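Local coordinates for protein RNA-dependent RNA polymerase (Farallon virus, PDB 6DX5) that probably replicates and transcribes viral RNA as the full-length protein, of which this piece is the viral OTU cysteine protease domain, a deubiquitinase, at residues 66-71 with 111-116; 61-66 with 133-138; 38-43 with 48-53. One frame throughout, in Å; residues are numbered along the deposited sequence.

Interaction 1: 66-71 with 111-116; sequences QHWSEC and DLYLED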
loop_
_atom_site.group_PDB
_atom_site.type_symbol
_atom_site.label_atom_id
_atom_site.label_comp_id
_atom_site.label_asym_id
_atom_site.label_seq_id
_atom_site.Cartn_x
_atom_site.Cartn_y
_atom_site.Cartn_z
ATOM N N GLN A 66 5.917 -4.133 -21.704
ATOM C CA GLN A 66 7.038 -5.031 -21.899
ATOM C C GLN A 66 7.373 -5.856 -20.654
ATOM O O GLN A 66 7.967 -6.925 -20.784
ATOM C CB GLN A 66 8.220 -4.170 -22.345
ATOM C CG GLN A 66 9.313 -4.856 -23.006
ATOM C CD GLN A 66 8.829 -5.776 -24.104
ATOM O OE1 GLN A 66 9.434 -6.825 -24.307
ATOM N NE2 GLN A 66 7.774 -5.378 -24.844
ATOM N N HIS A 67 7.006 -5.387 -19.458
ATOM C CA HIS A 67 7.432 -5.988 -18.198
ATOM C C HIS A 67 6.265 -6.178 -17.264
ATOM O O HIS A 67 6.364 -5.947 -16.058
ATOM C CB HIS A 67 8.508 -5.147 -17.526
ATOM C CG HIS A 67 9.693 -4.914 -18.394
ATOM N ND1 HIS A 67 10.839 -5.673 -18.313
ATOM C CD2 HIS A 67 9.912 -4.010 -19.372
ATOM C CE1 HIS A 67 11.717 -5.239 -19.200
ATOM N NE2 HIS A 67 11.177 -4.235 -19.864
ATOM N N TRP A 68 5.134 -6.601 -17.818
ATOM C CA TRP A 68 3.906 -6.633 -17.042
ATOM C C TRP A 68 4.104 -7.420 -15.756
ATOM O O TRP A 68 3.627 -7.010 -14.695
ATOM C CB TRP A 68 2.767 -7.209 -17.897
ATOM C CG TRP A 68 1.435 -7.255 -17.164
ATOM C CD1 TRP A 68 0.607 -8.342 -17.035
ATOM C CD2 TRP A 68 0.791 -6.166 -16.474
ATOM N NE1 TRP A 68 -0.512 -8.003 -16.312
ATOM C CE2 TRP A 68 -0.425 -6.672 -15.961
ATOM C CE3 TRP A 68 1.118 -4.814 -16.255
ATOM C CZ2 TRP A 68 -1.333 -5.871 -15.228
ATOM C CZ3 TRP A 68 0.220 -3.998 -15.505
ATOM C CH2 TRP A 68 -0.986 -4.540 -15.011
ATOM N N SER A 69 4.906 -8.478 -15.799
ATOM C CA SER A 69 4.992 -9.317 -14.614
ATOM C C SER A 69 5.829 -8.683 -13.506
ATOM O O SER A 69 5.825 -9.213 -12.392
ATOM C CB SER A 69 5.534 -10.710 -14.980
ATOM O OG SER A 69 6.905 -10.629 -15.290
ATOM N N GLU A 70 6.527 -7.573 -13.767
ATOM C CA GLU A 70 7.277 -6.857 -12.740
ATOM C C GLU A 70 6.496 -5.669 -12.194
ATOM O O GLU A 70 6.965 -5.007 -11.261
ATOM C CB GLU A 70 8.645 -6.392 -13.286
ATOM C CG GLU A 70 9.484 -7.520 -13.882
ATOM C CD GLU A 70 9.603 -8.708 -12.919
ATOM O OE1 GLU A 70 9.176 -9.844 -13.308
ATOM O OE2 GLU A 70 10.074 -8.499 -11.759
ATOM N N CYS A 71 5.304 -5.408 -12.734
ATOM C CA CYS A 71 4.463 -4.296 -12.291
ATOM C C CYS A 71 3.594 -4.781 -11.142
ATOM O O CYS A 71 2.369 -4.919 -11.264
ATOM C CB CYS A 71 3.620 -3.766 -13.441
ATOM S SG CYS A 71 4.702 -3.182 -14.725
ATOM N N ASP A 111 -4.079 -5.574 -20.605
ATOM C CA ASP A 111 -4.992 -4.804 -21.458
ATOM C C ASP A 111 -6.007 -3.991 -20.635
ATOM O O ASP A 111 -6.330 -2.853 -21.003
ATOM C CB ASP A 111 -5.718 -5.712 -22.459
ATOM C CG ASP A 111 -4.755 -6.423 -23.443
ATOM O OD1 ASP A 111 -5.074 -7.573 -23.827
ATOM O OD2 ASP A 111 -3.688 -5.865 -23.824
ATOM N N LEU A 112 -6.522 -4.554 -19.526
ATOM C CA LEU A 112 -7.392 -3.768 -18.664
ATOM C C LEU A 112 -6.641 -2.572 -18.073
ATOM O O LEU A 112 -7.168 -1.454 -18.040
ATOM C CB LEU A 112 -7.978 -4.637 -17.557
ATOM C CG LEU A 112 -8.939 -5.761 -18.018
ATOM C CD1 LEU A 112 -9.282 -6.691 -16.861
ATOM C CD2 LEU A 112 -10.198 -5.224 -18.658
ATOM N N TYR A 113 -5.409 -2.789 -17.602
ATOM C CA TYR A 113 -4.621 -1.688 -17.062
ATOM C C TYR A 113 -4.463 -0.586 -18.100
ATOM O O TYR A 113 -4.719 0.585 -17.814
ATOM C CB TYR A 113 -3.242 -2.175 -16.580
ATOM C CG TYR A 113 -2.283 -1.026 -16.288
ATOM C CD1 TYR A 113 -2.447 -0.228 -15.157
ATOM C CD2 TYR A 113 -1.249 -0.716 -17.157
ATOM C CE1 TYR A 113 -1.615 0.845 -14.910
ATOM C CE2 TYR A 113 -0.402 0.360 -16.913
ATOM C CZ TYR A 113 -0.590 1.111 -15.776
ATOM O OH TYR A 113 0.235 2.173 -15.525
ATOM N N LEU A 114 -4.024 -0.944 -19.312
ATOM C CA LEU A 114 -3.820 0.048 -20.360
ATOM C C LEU A 114 -5.117 0.782 -20.704
ATOM O O LEU A 114 -5.091 1.983 -20.996
ATOM C CB LEU A 114 -3.248 -0.624 -21.618
ATOM C CG LEU A 114 -1.866 -1.193 -21.359
ATOM C CD1 LEU A 114 -1.368 -1.935 -22.543
ATOM C CD2 LEU A 114 -0.960 0.004 -20.987
ATOM N N GLU A 115 -6.260 0.085 -20.696
ATOM C CA GLU A 115 -7.527 0.769 -20.981
ATOM C C GLU A 115 -7.795 1.902 -19.990
ATOM O O GLU A 115 -8.263 2.979 -20.388
ATOM C CB GLU A 115 -8.702 -0.214 -20.979
ATOM C CG GLU A 115 -8.834 -0.997 -22.287
ATOM C CD GLU A 115 -9.955 -2.046 -22.278
ATOM O OE1 GLU A 115 -10.974 -1.851 -21.572
ATOM O OE2 GLU A 115 -9.803 -3.065 -22.987
ATOM N N ASP A 116 -7.511 1.684 -18.698
ATOM C CA ASP A 116 -7.652 2.774 -17.738
ATOM C C ASP A 116 -6.526 3.774 -17.893
ATOM O O ASP A 116 -6.766 4.993 -17.952
ATOM C CB ASP A 116 -7.670 2.258 -16.298
ATOM C CG ASP A 116 -8.987 1.579 -15.917
ATOM O OD1 ASP A 116 -9.997 1.648 -16.678
ATOM O OD2 ASP A 116 -8.991 0.956 -14.830
#

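Interaction 2: 61-66 with 133-138; sequences LGYARQ and ASALNV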
loop_
_atom_site.group_PDB
_atom_site.type_symbol
_atom_site.label_atom_id
_atom_site.label_comp_id
_atom_site.label_asym_id
_atom_site.label_seq_id
_atom_site.Cartn_x
_atom_site.Cartn_y
_atom_site.Cartn_z
ATOM N N LEU A 61 3.982 3.495 -19.066
ATOM C CA LEU A 61 3.086 2.552 -19.734
ATOM C C LEU A 61 3.849 1.659 -20.722
ATOM O O LEU A 61 3.510 0.469 -20.890
ATOM C CB LEU A 61 1.973 3.293 -20.459
ATOM C CG LEU A 61 0.725 3.716 -19.667
ATOM C CD1 LEU A 61 1.066 4.274 -18.314
ATOM C CD2 LEU A 61 -0.059 4.759 -20.465
ATOM N N GLY A 62 4.857 2.197 -21.411
ATOM C CA GLY A 62 5.621 1.339 -22.321
ATOM C C GLY A 62 6.369 0.267 -21.544
ATOM O O GLY A 62 6.430 -0.890 -21.955
ATOM N N TYR A 63 6.926 0.649 -20.386
ATOM C CA TYR A 63 7.531 -0.319 -19.490
ATOM C C TYR A 63 6.531 -1.403 -19.095
ATOM O O TYR A 63 6.883 -2.600 -19.051
ATOM C CB TYR A 63 8.102 0.394 -18.240
ATOM C CG TYR A 63 8.668 -0.584 -17.241
ATOM C CD1 TYR A 63 7.869 -1.073 -16.184
ATOM C CD2 TYR A 63 9.947 -1.091 -17.402
ATOM C CE1 TYR A 63 8.357 -2.029 -15.288
ATOM C CE2 TYR A 63 10.450 -2.057 -16.515
ATOM C CZ TYR A 63 9.639 -2.503 -15.448
ATOM O OH TYR A 63 10.129 -3.463 -14.565
ATOM N N ALA A 64 5.299 -1.008 -18.742
ATOM C CA ALA A 64 4.319 -2.015 -18.337
ATOM C C ALA A 64 3.989 -3.000 -19.471
ATOM O O ALA A 64 3.830 -4.197 -19.222
ATOM C CB ALA A 64 3.057 -1.337 -17.842
ATOM N N ARG A 65 3.890 -2.526 -20.722
ATOM C CA ARG A 65 3.614 -3.413 -21.858
ATOM C C ARG A 65 4.684 -4.492 -21.980
ATOM O O ARG A 65 4.402 -5.640 -22.329
ATOM C CB ARG A 65 3.549 -2.628 -23.173
ATOM C CG ARG A 65 2.340 -1.714 -23.330
ATOM C CD ARG A 65 2.173 -1.116 -24.763
ATOM N NE ARG A 65 1.189 -0.028 -24.731
ATOM C CZ ARG A 65 1.494 1.258 -24.509
ATOM N NH1 ARG A 65 2.767 1.629 -24.354
ATOM N NH2 ARG A 65 0.531 2.186 -24.471
ATOM N N GLN A 66 5.917 -4.133 -21.704
ATOM C CA GLN A 66 7.038 -5.031 -21.899
ATOM C C GLN A 66 7.373 -5.856 -20.654
ATOM O O GLN A 66 7.967 -6.925 -20.784
ATOM C CB GLN A 66 8.220 -4.170 -22.345
ATOM C CG GLN A 66 9.313 -4.856 -23.006
ATOM C CD GLN A 66 8.829 -5.776 -24.104
ATOM O OE1 GLN A 66 9.434 -6.825 -24.307
ATOM N NE2 GLN A 66 7.774 -5.378 -24.844
ATOM N N ALA A 133 10.715 3.564 -11.623
ATOM C CA ALA A 133 11.937 3.225 -10.909
ATOM C C ALA A 133 12.680 2.096 -11.621
ATOM O O ALA A 133 13.900 2.180 -11.830
ATOM C CB ALA A 133 11.618 2.819 -9.467
ATOM N N SER A 134 11.945 1.065 -12.062
ATOM C CA SER A 134 12.570 -0.023 -12.800
ATOM C C SER A 134 12.913 0.404 -14.219
ATOM O O SER A 134 13.995 0.088 -14.722
ATOM C CB SER A 134 11.648 -1.242 -12.826
ATOM O OG SER A 134 11.414 -1.716 -11.512
ATOM N N ALA A 135 11.984 1.083 -14.905
ATOM C CA ALA A 135 12.261 1.459 -16.295
ATOM C C ALA A 135 13.526 2.296 -16.379
ATOM O O ALA A 135 14.349 2.087 -17.261
ATOM C CB ALA A 135 11.088 2.261 -16.888
ATOM N N LEU A 136 13.696 3.273 -15.475
ATOM C CA LEU A 136 14.813 4.213 -15.623
ATOM C C LEU A 136 15.984 3.866 -14.723
ATOM O O LEU A 136 16.980 4.575 -14.754
ATOM C CB LEU A 136 14.371 5.652 -15.332
ATOM C CG LEU A 136 13.196 6.091 -16.187
ATOM C CD1 LEU A 136 12.516 7.338 -15.614
ATOM C CD2 LEU A 136 13.712 6.337 -17.616
ATOM N N ASN A 137 15.890 2.795 -13.921
ATOM C CA ASN A 137 16.944 2.417 -12.962
ATOM C C ASN A 137 17.244 3.537 -11.956
ATOM O O ASN A 137 18.396 3.902 -11.746
ATOM C CB ASN A 137 18.231 2.000 -13.695
ATOM C CG ASN A 137 19.225 1.365 -12.765
ATOM O OD1 ASN A 137 18.841 0.805 -11.715
ATOM N ND2 ASN A 137 20.502 1.426 -13.124
ATOM N N VAL A 138 16.199 4.118 -11.362
ATOM C CA VAL A 138 16.359 5.186 -10.381
ATOM C C VAL A 138 15.569 4.808 -9.149
ATOM O O VAL A 138 14.794 3.846 -9.153
ATOM C CB VAL A 138 15.895 6.573 -10.868
ATOM C CG1 VAL A 138 16.712 7.021 -12.025
ATOM C CG2 VAL A 138 14.367 6.596 -11.198
#

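Interaction 3: 38-43 with 48-53; sequences FFRAFA and DTEEMW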
loop_
_atom_site.group_PDB
_atom_site.type_symbol
_atom_site.label_atom_id
_atom_site.label_comp_id
_atom_site.label_asym_id
_atom_site.label_seq_id
_atom_site.Cartn_x
_atom_site.Cartn_y
_atom_site.Cartn_z
ATOM N N PHE A 38 1.405 13.406 -10.419
ATOM C CA PHE A 38 2.544 12.513 -10.181
ATOM C C PHE A 38 3.512 12.556 -11.354
ATOM O O PHE A 38 4.727 12.722 -11.171
ATOM C CB PHE A 38 2.131 11.050 -9.945
ATOM C CG PHE A 38 3.341 10.136 -9.854
ATOM C CD1 PHE A 38 3.762 9.366 -10.942
ATOM C CD2 PHE A 38 4.145 10.139 -8.722
ATOM C CE1 PHE A 38 4.926 8.600 -10.869
ATOM C CE2 PHE A 38 5.307 9.353 -8.646
ATOM C CZ PHE A 38 5.692 8.617 -9.726
ATOM N N PHE A 39 2.996 12.407 -12.577
ATOM C CA PHE A 39 3.892 12.469 -13.735
ATOM C C PHE A 39 4.597 13.817 -13.794
ATOM O O PHE A 39 5.787 13.882 -14.133
ATOM C CB PHE A 39 3.108 12.188 -15.035
ATOM C CG PHE A 39 2.427 10.839 -15.048
ATOM C CD1 PHE A 39 3.150 9.676 -14.748
ATOM C CD2 PHE A 39 1.058 10.729 -15.316
ATOM C CE1 PHE A 39 2.530 8.400 -14.747
ATOM C CE2 PHE A 39 0.417 9.473 -15.315
ATOM C CZ PHE A 39 1.170 8.291 -15.028
ATOM N N ARG A 40 3.874 14.912 -13.454
ATOM C CA ARG A 40 4.463 16.262 -13.497
ATOM C C ARG A 40 5.546 16.440 -12.438
ATOM O O ARG A 40 6.596 17.069 -12.691
ATOM C CB ARG A 40 3.390 17.329 -13.274
ATOM C CG ARG A 40 2.410 17.453 -14.438
ATOM C CD ARG A 40 1.259 18.448 -14.099
ATOM N NE ARG A 40 0.491 18.690 -15.309
ATOM C CZ ARG A 40 0.841 19.610 -16.197
ATOM N NH1 ARG A 40 1.903 20.400 -15.950
ATOM N NH2 ARG A 40 0.143 19.756 -17.309
ATOM N N ALA A 41 5.290 15.929 -11.233
ATOM C CA ALA A 41 6.306 15.981 -10.184
ATOM C C ALA A 41 7.555 15.222 -10.621
ATOM O O ALA A 41 8.673 15.753 -10.580
ATOM C CB ALA A 41 5.731 15.406 -8.874
ATOM N N PHE A 42 7.383 14.013 -11.139
ATOM C CA PHE A 42 8.585 13.283 -11.530
ATOM C C PHE A 42 9.235 13.968 -12.730
ATOM O O PHE A 42 10.453 14.172 -12.750
ATOM C CB PHE A 42 8.265 11.786 -11.801
ATOM C CG PHE A 42 9.486 10.972 -12.079
ATOM C CD1 PHE A 42 10.298 10.534 -11.045
ATOM C CD2 PHE A 42 9.866 10.705 -13.381
ATOM C CE1 PHE A 42 11.461 9.799 -11.309
ATOM C CE2 PHE A 42 11.039 9.981 -13.672
ATOM C CZ PHE A 42 11.834 9.521 -12.625
ATOM N N ALA A 43 8.446 14.415 -13.706
ATOM C CA ALA A 43 9.075 15.084 -14.838
ATOM C C ALA A 43 9.851 16.336 -14.382
ATOM O O ALA A 43 10.926 16.658 -14.914
ATOM C CB ALA A 43 8.005 15.428 -15.888
ATOM N N ASP A 48 13.625 18.379 -15.464
ATOM C CA ASP A 48 13.631 19.813 -15.160
ATOM C C ASP A 48 12.469 20.558 -15.783
ATOM O O ASP A 48 12.528 21.792 -15.933
ATOM C CB ASP A 48 14.946 20.460 -15.576
ATOM C CG ASP A 48 16.126 19.734 -14.977
ATOM O OD1 ASP A 48 16.137 19.484 -13.729
ATOM O OD2 ASP A 48 17.012 19.346 -15.774
ATOM N N THR A 49 11.400 19.851 -16.150
ATOM C CA THR A 49 10.190 20.565 -16.540
ATOM C C THR A 49 8.982 19.667 -16.342
ATOM O O THR A 49 9.010 18.494 -16.717
ATOM C CB THR A 49 10.253 21.047 -17.997
ATOM O OG1 THR A 49 8.993 21.640 -18.310
ATOM C CG2 THR A 49 10.532 19.878 -19.000
ATOM N N GLU A 50 7.906 20.228 -15.800
ATOM C CA GLU A 50 6.699 19.431 -15.668
ATOM C C GLU A 50 5.993 19.229 -17.013
ATOM O O GLU A 50 5.084 18.380 -17.128
ATOM C CB GLU A 50 5.823 20.065 -14.548
ATOM C CG GLU A 50 4.948 21.160 -14.871
ATOM C CD GLU A 50 4.082 21.692 -13.645
ATOM O OE1 GLU A 50 4.525 22.580 -12.826
ATOM O OE2 GLU A 50 2.907 21.269 -13.569
ATOM N N GLU A 51 6.448 19.897 -18.073
ATOM C CA GLU A 51 5.797 19.670 -19.359
ATOM C C GLU A 51 6.249 18.374 -20.054
ATOM O O GLU A 51 5.584 17.934 -20.988
ATOM C CB GLU A 51 5.979 20.898 -20.251
ATOM C CG GLU A 51 5.271 22.210 -19.617
ATOM C CD GLU A 51 3.773 22.023 -19.039
ATOM O OE1 GLU A 51 3.471 22.406 -17.853
ATOM O OE2 GLU A 51 2.877 21.520 -19.784
ATOM N N MET A 52 7.274 17.690 -19.565
ATOM C CA MET A 52 7.558 16.346 -20.028
ATOM C C MET A 52 6.803 15.284 -19.253
ATOM O O MET A 52 7.188 14.102 -19.282
ATOM C CB MET A 52 9.061 16.119 -20.031
ATOM C CG MET A 52 9.700 16.725 -21.334
ATOM S SD MET A 52 11.453 16.304 -21.340
ATOM C CE MET A 52 11.328 14.568 -21.887
ATOM N N TRP A 53 5.709 15.659 -18.576
ATOM C CA TRP A 53 4.931 14.642 -17.870
ATOM C C TRP A 53 4.438 13.540 -18.819
ATOM O O TRP A 53 4.204 12.404 -18.385
ATOM C CB TRP A 53 3.709 15.276 -17.160
ATOM C CG TRP A 53 2.680 15.827 -18.097
ATOM C CD1 TRP A 53 2.581 17.151 -18.512
ATOM C CD2 TRP A 53 1.607 15.120 -18.761
ATOM N NE1 TRP A 53 1.534 17.284 -19.384
ATOM C CE2 TRP A 53 0.927 16.062 -19.566
ATOM C CE3 TRP A 53 1.155 13.796 -18.748
ATOM C CZ2 TRP A 53 -0.179 15.722 -20.361
ATOM C CZ3 TRP A 53 0.065 13.450 -19.579
ATOM C CH2 TRP A 53 -0.584 14.409 -20.354
#

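Interaction 1: 66-71 with 111-116
W68 and Y113 make this contact between them. W68 opens a short 3-10 turn between helices 53-66 and 72-86. Y113 lies on helix 103-117. The centroids of the W68 six-membered ring and the Y113 ring are 5.6 Å apart. The planes are 29° apart, but the rings are displaced so far that they hardly cover one another.

The touching is done by the far corner of the indole and the root of the tyrosine. W68 CH2 lies 3.6 Å from Y113 CB, and W68 CZ3 lies 4.0 Å from Y113 CD2. W68 needs its full length for this, since its backbone stays well back: the CA atoms of W68 and Y113 are 9.9 Å apart. CG of W68 is anti to the backbone N (chi1 -179°), which sends the indole out to the helix. CB of Y113 already points at the turn.

The turn is held by its own backbone. E70 N donates to H67 O at 2.8 Å, and C71 N donates to W68 O at 3.0 Å. C71 then takes the N-cap position of helix 72-86.

Both polar ends are bound outside the contact. W68 NE1 hydrogen-bonds to N79 OD1 on helix 72-86, and Y113 OH hydrogen-bonds to E128 OE1 on helix 126-136. M131 of helix 126-136 also packs on Y113. A bound dithiothreitol, probably carried over from the crystallisation liquor, lies about 5 Å from the Y113 side chain.

Both residues are buried, and what passes between them is purely apolar. The contact therefore works by van der Waals packing. The bond to N79 probably helps fix the turn of the indole, while the bond to E128 holds the far end of the tyrosine in place.

Interaction 2: 61-66 with 133-138
Y63 of helix 53-66 packs against S134 and A135 near the C-terminal end of helix 126-136. This is helix-to-helix packing within the helical part of the OTU fold. The helix carrying S134 and A135 ends in a Schellman motif. In it, N137 has positive phi, V138 N donates to A133 O at 3.0 Å, and N137 N makes a weak bond to S134 O.

The apolar part is the tyrosine ring on A135. The backbones come close here, with the CA atoms of Y63 and A135 6.0 Å apart. CG of Y63 is anti to its backbone N (chi1 177°), which carries the ring across to the other helix. A135 CB touches Y63 CD2 at 3.6 Å. The backbone N of A135 lies over one face of the ring, offset toward its rim.

Aromatic stacking comes from outside the two segments. H67, just after helix 53-66, stacks on the Y63 ring, and M131 also packs against Y63.

The hydroxyl end reaches S134. It meets carbon more closely than oxygen: Y63 OH is 3.2 Å from S134 CB and 3.7 Å from S134 OG.

Interaction 3: 38-43 with 48-53
After leaving helix 37-47 the chain doubles back along it, bringing E50 CA to 4.4 Å from R40 CA. This is the short connection between two successive helices of the OTU fold. In this family, the helix equivalent to 37-47 carries the nucleophilic cysteine at its start. D48, with positive phi, ends the helix, and T49 N makes a weak hydrogen bond to A43 O. T49 then forms an ST turn, its OG1 accepting from E51 N at 3.1 Å.

R40 extends from CG to NE and runs next to the W53 indole in the same direction. Its NH1 binds two carboxylates, making a salt-bridge network. E50 OE2 is 2.7 Å from NH1 and is met on its anti side, somewhat out of the carboxylate plane, by a bent bond; the guanidinium and carboxylate planes are 65° apart. E51 OE1, 3.2 Å from NH1, lies in the guanidinium plane, but the N-H reaches it from above the plane of the E51 carboxylate. E50 OE2 also accepts from K32 N, so this oxygen is gripped twice. R40 NE has a long, weak ion pair with D34. E50 and E51 probably stabilise the positive charge of R40.

F39 CB lies 3.8 Å from W53 CB, and A43 CB packs on the backbone of M52 and W53. CG of W53 sits between its backbone N and carbonyl carbon (chi1 67°), which lays the indole beside R40. The planes of the two flat groups are 32° apart, and W53 CD1 stands 3.7 Å above the centre of the R40 guanidinium.

Interactions 1 and 2 are neighbours, with centres 11 Å apart. In sequence, both segments of interaction 1 fall within the span that interaction 2 brings together. They touch directly: E70 CB is 3.5 Å from Y63 OH, and C71 SG is 3.8 Å from A64 CA. Interaction 3 comes earlier in the chain. It meets interaction 2 where L136 CD1 lies 3.6 Å from F42 CE2, but does not touch interaction 1, whose centre is 21 Å from its own. Helix 126-136 runs through all three: it supplies S134 and A135, its M131 packs on Y63 and Y113, and its E128 packs on F39. Near interaction 1, D116 hydrogen-bonds to Y78, which lines a dithiothreitol pocket.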